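Local structure of EscD/YscD/HrpQ family type III secretion system inner membrane ring protein (Pseudomonas aeruginosa, 6UID) at residues Trp5-Ser11 against Leu93-Asp99. The protein forms part of the inner membrane ring of the type III secretion system, its cytoplasmic domain probably linking the basal body to the cytosolic sorting platform. Residues are numbered along the deposited sequence.
Sequences WKIRFYS and LRWTFCD. Unlike the reference sequence in segment 93-99: T96 (reference Ala).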
# COMPACT_ATOMS: atom_id res chain seq x y z
N TRP A 5 12.87 4.97 4.54
CA TRP A 5 11.87 3.96 4.84
C TRP A 5 12.08 2.80 3.90
O TRP A 5 12.73 2.92 2.87
CB TRP A 5 10.44 4.53 4.67
CG TRP A 5 10.19 5.72 5.57
CD1 TRP A 5 10.30 7.03 5.24
CD2 TRP A 5 9.82 5.67 6.94
NE1 TRP A 5 10.02 7.81 6.33
CE2 TRP A 5 9.72 7.00 7.40
CE3 TRP A 5 9.57 4.63 7.83
CZ2 TRP A 5 9.37 7.31 8.72
CZ3 TRP A 5 9.23 4.94 9.14
CH2 TRP A 5 9.13 6.28 9.56
N LYS A 6 11.51 1.66 4.25
CA LYS A 6 11.48 0.52 3.35
C LYS A 6 10.06 -0.01 3.24
O LYS A 6 9.27 0.09 4.19
CB LYS A 6 12.45 -0.58 3.78
CG LYS A 6 12.28 -1.04 5.21
CD LYS A 6 13.31 -2.13 5.55
CE LYS A 6 13.02 -2.68 6.92
NZ LYS A 6 14.05 -3.68 7.37
N ILE A 7 9.73 -0.57 2.08
CA ILE A 7 8.41 -1.09 1.78
C ILE A 7 8.52 -2.58 1.49
O ILE A 7 9.50 -3.03 0.88
CB ILE A 7 7.79 -0.32 0.60
CG1 ILE A 7 6.40 -0.84 0.26
CG2 ILE A 7 8.67 -0.39 -0.63
CD1 ILE A 7 5.57 0.21 -0.49
N ARG A 8 7.53 -3.35 1.93
CA ARG A 8 7.41 -4.77 1.62
C ARG A 8 6.05 -5.03 0.99
O ARG A 8 5.03 -4.50 1.45
CB ARG A 8 7.57 -5.65 2.86
CG ARG A 8 7.44 -7.14 2.53
CD ARG A 8 8.06 -8.03 3.57
NE ARG A 8 7.64 -9.40 3.34
CZ ARG A 8 8.05 -10.45 4.04
NH1 ARG A 8 8.92 -10.29 5.03
NH2 ARG A 8 7.58 -11.65 3.75
N PHE A 9 6.04 -5.85 -0.07
CA PHE A 9 4.82 -6.23 -0.76
C PHE A 9 4.37 -7.62 -0.36
O PHE A 9 5.18 -8.53 -0.17
CB PHE A 9 5.02 -6.13 -2.27
CG PHE A 9 5.29 -4.74 -2.72
CD1 PHE A 9 4.33 -3.77 -2.61
CD2 PHE A 9 6.53 -4.39 -3.20
CE1 PHE A 9 4.59 -2.46 -2.99
CE2 PHE A 9 6.79 -3.09 -3.59
CZ PHE A 9 5.81 -2.13 -3.50
N TYR A 10 3.05 -7.78 -0.21
CA TYR A 10 2.41 -9.02 0.22
C TYR A 10 1.31 -9.43 -0.75
O TYR A 10 0.24 -9.93 -0.34
CB TYR A 10 1.79 -8.86 1.61
CG TYR A 10 2.74 -8.56 2.73
CD1 TYR A 10 3.15 -7.27 2.99
CD2 TYR A 10 3.19 -9.55 3.57
CE1 TYR A 10 4.00 -7.00 4.05
CE2 TYR A 10 4.03 -9.29 4.63
CZ TYR A 10 4.42 -8.02 4.87
OH TYR A 10 5.28 -7.75 5.93
N SER A 11 1.51 -9.17 -2.03
CA SER A 11 0.51 -9.51 -3.03
C SER A 11 1.13 -9.64 -4.41
O SER A 11 2.17 -9.05 -4.72
CB SER A 11 -0.58 -8.43 -3.07
OG SER A 11 -0.04 -7.16 -3.31
N LEU A 93 -3.48 -4.62 -4.19
CA LEU A 93 -2.18 -4.39 -3.60
C LEU A 93 -2.25 -4.46 -2.07
O LEU A 93 -3.11 -3.81 -1.45
CB LEU A 93 -1.67 -3.02 -4.00
CG LEU A 93 -0.35 -2.56 -3.38
CD1 LEU A 93 0.78 -3.42 -3.86
CD2 LEU A 93 -0.13 -1.11 -3.71
N ARG A 94 -1.36 -5.25 -1.47
CA ARG A 94 -1.18 -5.30 -0.03
C ARG A 94 0.28 -4.99 0.29
O ARG A 94 1.19 -5.59 -0.32
CB ARG A 94 -1.58 -6.65 0.55
CG ARG A 94 -2.99 -7.08 0.19
CD ARG A 94 -3.78 -7.65 1.38
NE ARG A 94 -3.34 -8.97 1.82
CZ ARG A 94 -3.96 -9.71 2.74
NH1 ARG A 94 -3.47 -10.90 3.06
NH2 ARG A 94 -5.07 -9.26 3.37
N TRP A 95 0.52 -4.08 1.21
CA TRP A 95 1.88 -3.64 1.49
C TRP A 95 1.98 -3.11 2.90
O TRP A 95 0.97 -2.82 3.56
CB TRP A 95 2.32 -2.56 0.49
CG TRP A 95 1.53 -1.27 0.52
CD1 TRP A 95 0.30 -1.05 -0.01
CD2 TRP A 95 1.95 -0.03 1.08
NE1 TRP A 95 -0.07 0.26 0.18
CE2 TRP A 95 0.93 0.91 0.85
CE3 TRP A 95 3.10 0.39 1.76
CZ2 TRP A 95 1.03 2.23 1.27
CZ3 TRP A 95 3.21 1.70 2.17
CH2 TRP A 95 2.16 2.62 1.95
N THR A 96 3.21 -2.96 3.38
CA THR A 96 3.47 -2.23 4.60
C THR A 96 4.82 -1.55 4.47
O THR A 96 5.60 -1.82 3.54
CB THR A 96 3.44 -3.13 5.83
OG1 THR A 96 3.31 -2.29 6.99
CG2 THR A 96 4.70 -3.96 5.89
N PHE A 97 5.13 -0.66 5.40
CA PHE A 97 6.41 0.01 5.39
C PHE A 97 6.93 0.13 6.81
O PHE A 97 6.15 0.06 7.78
CB PHE A 97 6.34 1.40 4.71
CG PHE A 97 5.69 2.47 5.55
CD1 PHE A 97 4.32 2.56 5.60
CD2 PHE A 97 6.46 3.35 6.28
CE1 PHE A 97 3.72 3.56 6.41
CE2 PHE A 97 5.88 4.32 7.07
CZ PHE A 97 4.52 4.42 7.12
N CYS A 98 8.22 0.35 6.95
CA CYS A 98 8.80 0.63 8.26
C CYS A 98 10.18 1.25 8.13
O CYS A 98 10.73 1.39 7.04
CB CYS A 98 8.84 -0.60 9.16
SG CYS A 98 9.98 -1.89 8.64
N ASP A 99 10.72 1.65 9.28
CA ASP A 99 12.04 2.25 9.33
C ASP A 99 13.10 1.20 9.01
O ASP A 99 12.91 0.01 9.27
CB ASP A 99 12.27 2.83 10.73
CG ASP A 99 13.71 3.19 10.99
OD1 ASP A 99 14.10 4.34 10.72
OD2 ASP A 99 14.46 2.32 11.49
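W5, K6 and R94 bury the most surface where strand 5-9 pairs antiparallel with strand 93-98. K6 and C98 form a hydrogen-bonded pair: K6 N to C98 O is 2.9 Å and C98 N to K6 O is 3.0 Å. The K6 side chain then runs over C98, with CE 3.6 Å from C98 SG, and its NZ bonds R102 O. R8 and T96 repeat the pattern, with R8 N 2.9 Å from T96 O and T96 N 3.1 Å from R8 O. R94 closes the ladder. R94 O accepts from Y10 N at 2.9 Å. Past the end of strand 5-9, R94 N donates to S11 OG at 3.0 Å.

I7, F9, W95 and F97 share one apolar face, and the W5 ring packs at its end. The edge of F97 points at the face of the six-membered ring of W5, offset, with centroids 5.4 Å apart and planes at 79°. W5 NE1 bonds D54 O. Further along, I7 CD1 meets W95 CE3 at 3.3 Å, and F9 CD1 meets L93 CD1 at 3.8 Å. W5, L93 and W95 also touch strand 49-54 of the second sheet, so this face is core between the sheets. On the other face, T96 CG2 lies 3.6 Å from Y10 CE1, and K6 and T96 touch F104. Pairing of first and last strands in one sheet of a beta sandwich is characteristic of the FHA-like fold, to which this domain probably belongs.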